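Local coordinates for sesquisabinene B synthase 2 (Santalum album, PDB 6A2A), which probably cyclises farnesyl diphosphate to the sesquiterpene sesquisabinene B with the help of magnesium or manganese ions, at residues A[116-121]-A[143-148]. Numbering follows the deposited sequence.
Sequences WWIDNL and FERFKD
Arg145 and Phe146 reach from a 3-10 turn to the type II beta turn Trp117-Asn120. The contact lies in the helical N-terminal domain of a plant terpene synthase, away from the metal-binding residues. The beta turn leads into helix 121-133, with Asn120 as N-cap: its OD1 accepts a hydrogen bond from Ala123 N. The 3-10 turn runs into the short strand 147-148.

Phe146 points its ring at the start of helix 121-133. CB points toward the beta turn, and with CG anti to the carbonyl carbon (chi1 -61°) the ring reaches Leu121. Leu121 CD1 sits over the middle of one face, a CH-pi contact 3.8 Å from the Phe146 ring centroid. On the opposite face lies Arg145 CG, nearer the rim. Phe146 CE1 meets Leu121 CB at 3.8 Å. At the tip, Phe146 CZ packs on the backbone, 3.7 Å from Asn120 C. Leu156 also touches both Phe146 and Leu121. An alanine at Phe146 would probably open a gap beside Leu121 and take away the surface on which its CD1 rests.

Arg145 bends at chi3 (44°) and turns its guanidinium to the beta turn. Ile118 CG2 lies over one guanidinium face, 3.4 Å from Arg145 NH1. Arg145 NH1 gives Asp119 OD1 a nearly straight hydrogen bond (3.2 Å, 170°), part of a salt bridge. That oxygen lies close to the guanidinium plane, but NH1 approaches it from above the carboxylate plane.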
ATOM      1  N   TRP A 116      19.209 -19.053  50.247  1.00 34.89           N
ATOM      2  CA  TRP A 116      19.083 -17.701  49.701  1.00 35.66           C
ATOM      3  C   TRP A 116      17.613 -17.235  49.564  1.00 35.69           C
ATOM      4  O   TRP A 116      17.368 -16.026  49.530  1.00 32.48           O
ATOM      5  CB  TRP A 116      19.854 -17.609  48.389  1.00 33.47           C
ATOM      6  CG  TRP A 116      19.285 -18.453  47.293  1.00 36.34           C
ATOM      7  CD1 TRP A 116      19.518 -19.775  47.049  1.00 35.48           C
ATOM      8  CD2 TRP A 116      18.315 -18.031  46.325  1.00 34.57           C
ATOM      9  NE1 TRP A 116      18.805 -20.192  45.954  1.00 35.50           N
ATOM     10  CE2 TRP A 116      18.039 -19.148  45.505  1.00 34.00           C
ATOM     11  CE3 TRP A 116      17.668 -16.821  46.081  1.00 33.27           C
ATOM     12  CZ2 TRP A 116      17.151 -19.078  44.439  1.00 31.52           C
ATOM     13  CZ3 TRP A 116      16.827 -16.738  44.993  1.00 35.64           C
ATOM     14  CH2 TRP A 116      16.571 -17.848  44.194  1.00 32.44           C
ATOM     15  N   TRP A 117      16.605 -18.105  49.533  1.00 30.55           N
ATOM     16  CA  TRP A 117      15.253 -17.555  49.442  1.00 30.81           C
ATOM     17  C   TRP A 117      14.338 -17.935  50.598  1.00 28.31           C
ATOM     18  O   TRP A 117      13.377 -17.242  50.927  1.00 29.41           O
ATOM     19  CB  TRP A 117      14.661 -17.929  48.076  1.00 31.86           C
ATOM     20  CG  TRP A 117      14.534 -19.401  47.798  1.00 28.63           C
ATOM     21  CD1 TRP A 117      15.435 -20.186  47.148  1.00 32.11           C
ATOM     22  CD2 TRP A 117      13.399 -20.230  48.051  1.00 25.99           C
ATOM     23  NE1 TRP A 117      14.934 -21.457  46.982  1.00 31.65           N
ATOM     24  CE2 TRP A 117      13.692 -21.511  47.540  1.00 27.35           C
ATOM     25  CE3 TRP A 117      12.155 -20.028  48.654  1.00 28.13           C
ATOM     26  CZ2 TRP A 117      12.786 -22.566  47.596  1.00 28.89           C
ATOM     27  CZ3 TRP A 117      11.264 -21.066  48.705  1.00 31.46           C
ATOM     28  CH2 TRP A 117      11.590 -22.331  48.215  1.00 27.35           C
ATOM     29  N   ILE A 118      14.589 -19.052  51.259  1.00 30.17           N
ATOM     30  CA  ILE A 118      13.737 -19.479  52.322  1.00 29.67           C
ATOM     31  C   ILE A 118      13.621 -18.383  53.391  1.00 33.38           C
ATOM     32  O   ILE A 118      14.665 -17.849  53.841  1.00 38.53           O
ATOM     33  CB  ILE A 118      14.331 -20.785  52.910  1.00 35.25           C
ATOM     34  CG1 ILE A 118      14.179 -21.939  51.916  1.00 34.55           C
ATOM     35  CG2 ILE A 118      13.714 -21.107  54.254  1.00 38.67           C
ATOM     36  CD1 ILE A 118      12.775 -22.389  51.759  1.00 36.63           C
ATOM     37  N   ASP A 119      12.421 -18.135  53.878  1.00 33.25           N
ATOM     38  CA  ASP A 119      12.184 -17.089  54.912  1.00 39.04           C
ATOM     39  C   ASP A 119      12.445 -15.634  54.464  1.00 35.09           C
ATOM     40  O   ASP A 119      12.397 -14.711  55.283  1.00 37.27           O
ATOM     41  CB  ASP A 119      13.049 -17.345  56.180  1.00 43.20           C
ATOM     42  CG  ASP A 119      12.729 -18.649  56.850  1.00 48.67           C
ATOM     43  OD1 ASP A 119      11.535 -18.932  57.025  1.00 51.34           O
ATOM     44  OD2 ASP A 119      13.673 -19.384  57.228  1.00 56.12           O
ATOM     45  N   ASN A 120      12.708 -15.439  53.184  1.00 31.78           N
ATOM     46  CA  ASN A 120      12.820 -14.129  52.578  1.00 30.17           C
ATOM     47  C   ASN A 120      11.620 -13.889  51.651  1.00 32.77           C
ATOM     48  O   ASN A 120      11.592 -14.534  50.610  1.00 28.31           O
ATOM     49  CB  ASN A 120      14.115 -14.068  51.789  1.00 30.55           C
ATOM     50  CG  ASN A 120      14.373 -12.702  51.203  1.00 35.33           C
ATOM     51  OD1 ASN A 120      13.431 -12.030  50.756  1.00 30.57           O
ATOM     52  ND2 ASN A 120      15.638 -12.311  51.170  1.00 36.10           N
ATOM     53  N   LEU A 121      10.683 -13.024  52.022  1.00 26.45           N
ATOM     54  CA  LEU A 121       9.418 -12.862  51.268  1.00 27.61           C
ATOM     55  C   LEU A 121       9.693 -12.366  49.851  1.00 30.03           C
ATOM     56  O   LEU A 121       9.098 -12.924  48.896  1.00 26.32           O
ATOM     57  CB  LEU A 121       8.463 -11.928  51.992  1.00 24.61           C
ATOM     58  CG  LEU A 121       7.094 -11.766  51.327  1.00 24.78           C
ATOM     59  CD1 LEU A 121       6.351 -13.114  51.242  1.00 24.78           C
ATOM     60  CD2 LEU A 121       6.279 -10.724  52.030  1.00 24.93           C
ATOM     61  N   PHE A 143       4.632 -20.255  50.228  1.00 28.49           N
ATOM     62  CA  PHE A 143       4.231 -19.055  50.963  1.00 28.94           C
ATOM     63  C   PHE A 143       3.718 -19.414  52.344  1.00 29.94           C
ATOM     64  O   PHE A 143       3.505 -18.497  53.121  1.00 28.58           O
ATOM     65  CB  PHE A 143       3.201 -18.211  50.202  1.00 25.35           C
ATOM     66  CG  PHE A 143       3.771 -17.653  48.938  1.00 24.99           C
ATOM     67  CD1 PHE A 143       4.704 -16.622  48.959  1.00 23.06           C
ATOM     68  CD2 PHE A 143       3.398 -18.176  47.712  1.00 26.33           C
ATOM     69  CE1 PHE A 143       5.240 -16.133  47.789  1.00 24.51           C
ATOM     70  CE2 PHE A 143       3.956 -17.701  46.553  1.00 26.72           C
ATOM     71  CZ  PHE A 143       4.876 -16.679  46.585  1.00 26.31           C
ATOM     72  N   GLU A 144       3.608 -20.725  52.695  1.00 28.77           N
ATOM     73  CA  GLU A 144       2.867 -21.099  53.930  1.00 29.41           C
ATOM     74  C   GLU A 144       3.577 -20.528  55.174  1.00 29.09           C
ATOM     75  O   GLU A 144       2.928 -20.179  56.136  1.00 28.04           O
ATOM     76  CB  GLU A 144       2.752 -22.622  54.070  1.00 35.98           C
ATOM     77  CG  GLU A 144       2.063 -23.055  55.358  1.00 37.43           C
ATOM     78  CD  GLU A 144       0.572 -22.754  55.392  1.00 41.20           C
ATOM     79  OE1 GLU A 144       0.077 -22.246  56.436  1.00 41.57           O
ATOM     80  OE2 GLU A 144      -0.109 -23.025  54.360  1.00 42.77           O
ATOM     81  N   ARG A 145       4.897 -20.529  55.123  1.00 28.42           N
ATOM     82  CA  ARG A 145       5.729 -20.089  56.228  1.00 32.80           C
ATOM     83  C   ARG A 145       5.622 -18.626  56.553  1.00 36.53           C
ATOM     84  O   ARG A 145       6.073 -18.203  57.575  1.00 33.84           O
ATOM     85  CB  ARG A 145       7.166 -20.487  56.041  1.00 30.68           C
ATOM     86  CG  ARG A 145       7.973 -19.510  55.283  1.00 36.13           C
ATOM     87  CD  ARG A 145       9.375 -19.994  55.069  1.00 38.77           C
ATOM     88  NE  ARG A 145       9.423 -21.374  54.668  1.00 48.05           N
ATOM     89  CZ  ARG A 145      10.205 -22.304  55.202  1.00 56.56           C
ATOM     90  NH1 ARG A 145      11.055 -22.020  56.163  1.00 48.50           N
ATOM     91  NH2 ARG A 145      10.138 -23.525  54.740  1.00 56.95           N
ATOM     92  N   PHE A 146       4.984 -17.870  55.680  1.00 27.02           N
ATOM     93  CA  PHE A 146       4.767 -16.467  55.915  1.00 26.30           C
ATOM     94  C   PHE A 146       3.403 -16.240  56.534  1.00 27.09           C
ATOM     95  O   PHE A 146       2.985 -15.143  56.697  1.00 29.02           O
ATOM     96  CB  PHE A 146       4.982 -15.657  54.637  1.00 25.84           C
ATOM     97  CG  PHE A 146       6.362 -15.754  54.091  1.00 28.25           C
ATOM     98  CD1 PHE A 146       7.373 -15.008  54.613  1.00 26.86           C
ATOM     99  CD2 PHE A 146       6.661 -16.615  53.082  1.00 25.15           C
ATOM    100  CE1 PHE A 146       8.631 -15.098  54.111  1.00 27.59           C
ATOM    101  CE2 PHE A 146       7.922 -16.719  52.594  1.00 25.35           C
ATOM    102  CZ  PHE A 146       8.912 -15.957  53.107  1.00 27.29           C
ATOM    103  N   LYS A 147       2.690 -17.307  56.854  1.00 25.64           N
ATOM    104  CA  LYS A 147       1.436 -17.162  57.503  1.00 25.66           C
ATOM    105  C   LYS A 147       1.458 -17.827  58.865  1.00 29.10           C
ATOM    106  O   LYS A 147       2.288 -18.617  59.136  1.00 33.81           O
ATOM    107  CB  LYS A 147       0.297 -17.795  56.719  1.00 31.92           C
ATOM    108  CG  LYS A 147       0.353 -17.672  55.220  1.00 32.85           C
ATOM    109  CD  LYS A 147      -0.445 -18.748  54.511  1.00 38.33           C
ATOM    110  CE  LYS A 147      -1.899 -18.665  54.861  1.00 38.81           C
ATOM    111  NZ  LYS A 147      -2.627 -19.903  54.579  1.00 33.16           N
ATOM    112  N   ASP A 148       0.510 -17.441  59.671  1.00 31.02           N
ATOM    113  CA  ASP A 148       0.212 -18.043  60.946  1.00 38.67           C
ATOM    114  C   ASP A 148      -1.240 -18.524  60.898  1.00 40.06           C
ATOM    115  O   ASP A 148      -1.872 -18.506  59.874  1.00 36.10           O
ATOM    116  CB  ASP A 148       0.432 -17.083  62.103  1.00 30.00           C
ATOM    117  CG  ASP A 148      -0.422 -15.859  62.038  1.00 30.00           C
ATOM    118  OD1 ASP A 148      -1.612 -15.901  61.759  1.00 30.00           O
ATOM    119  OD2 ASP A 148       0.125 -14.825  62.354  1.00 30.00           O
TER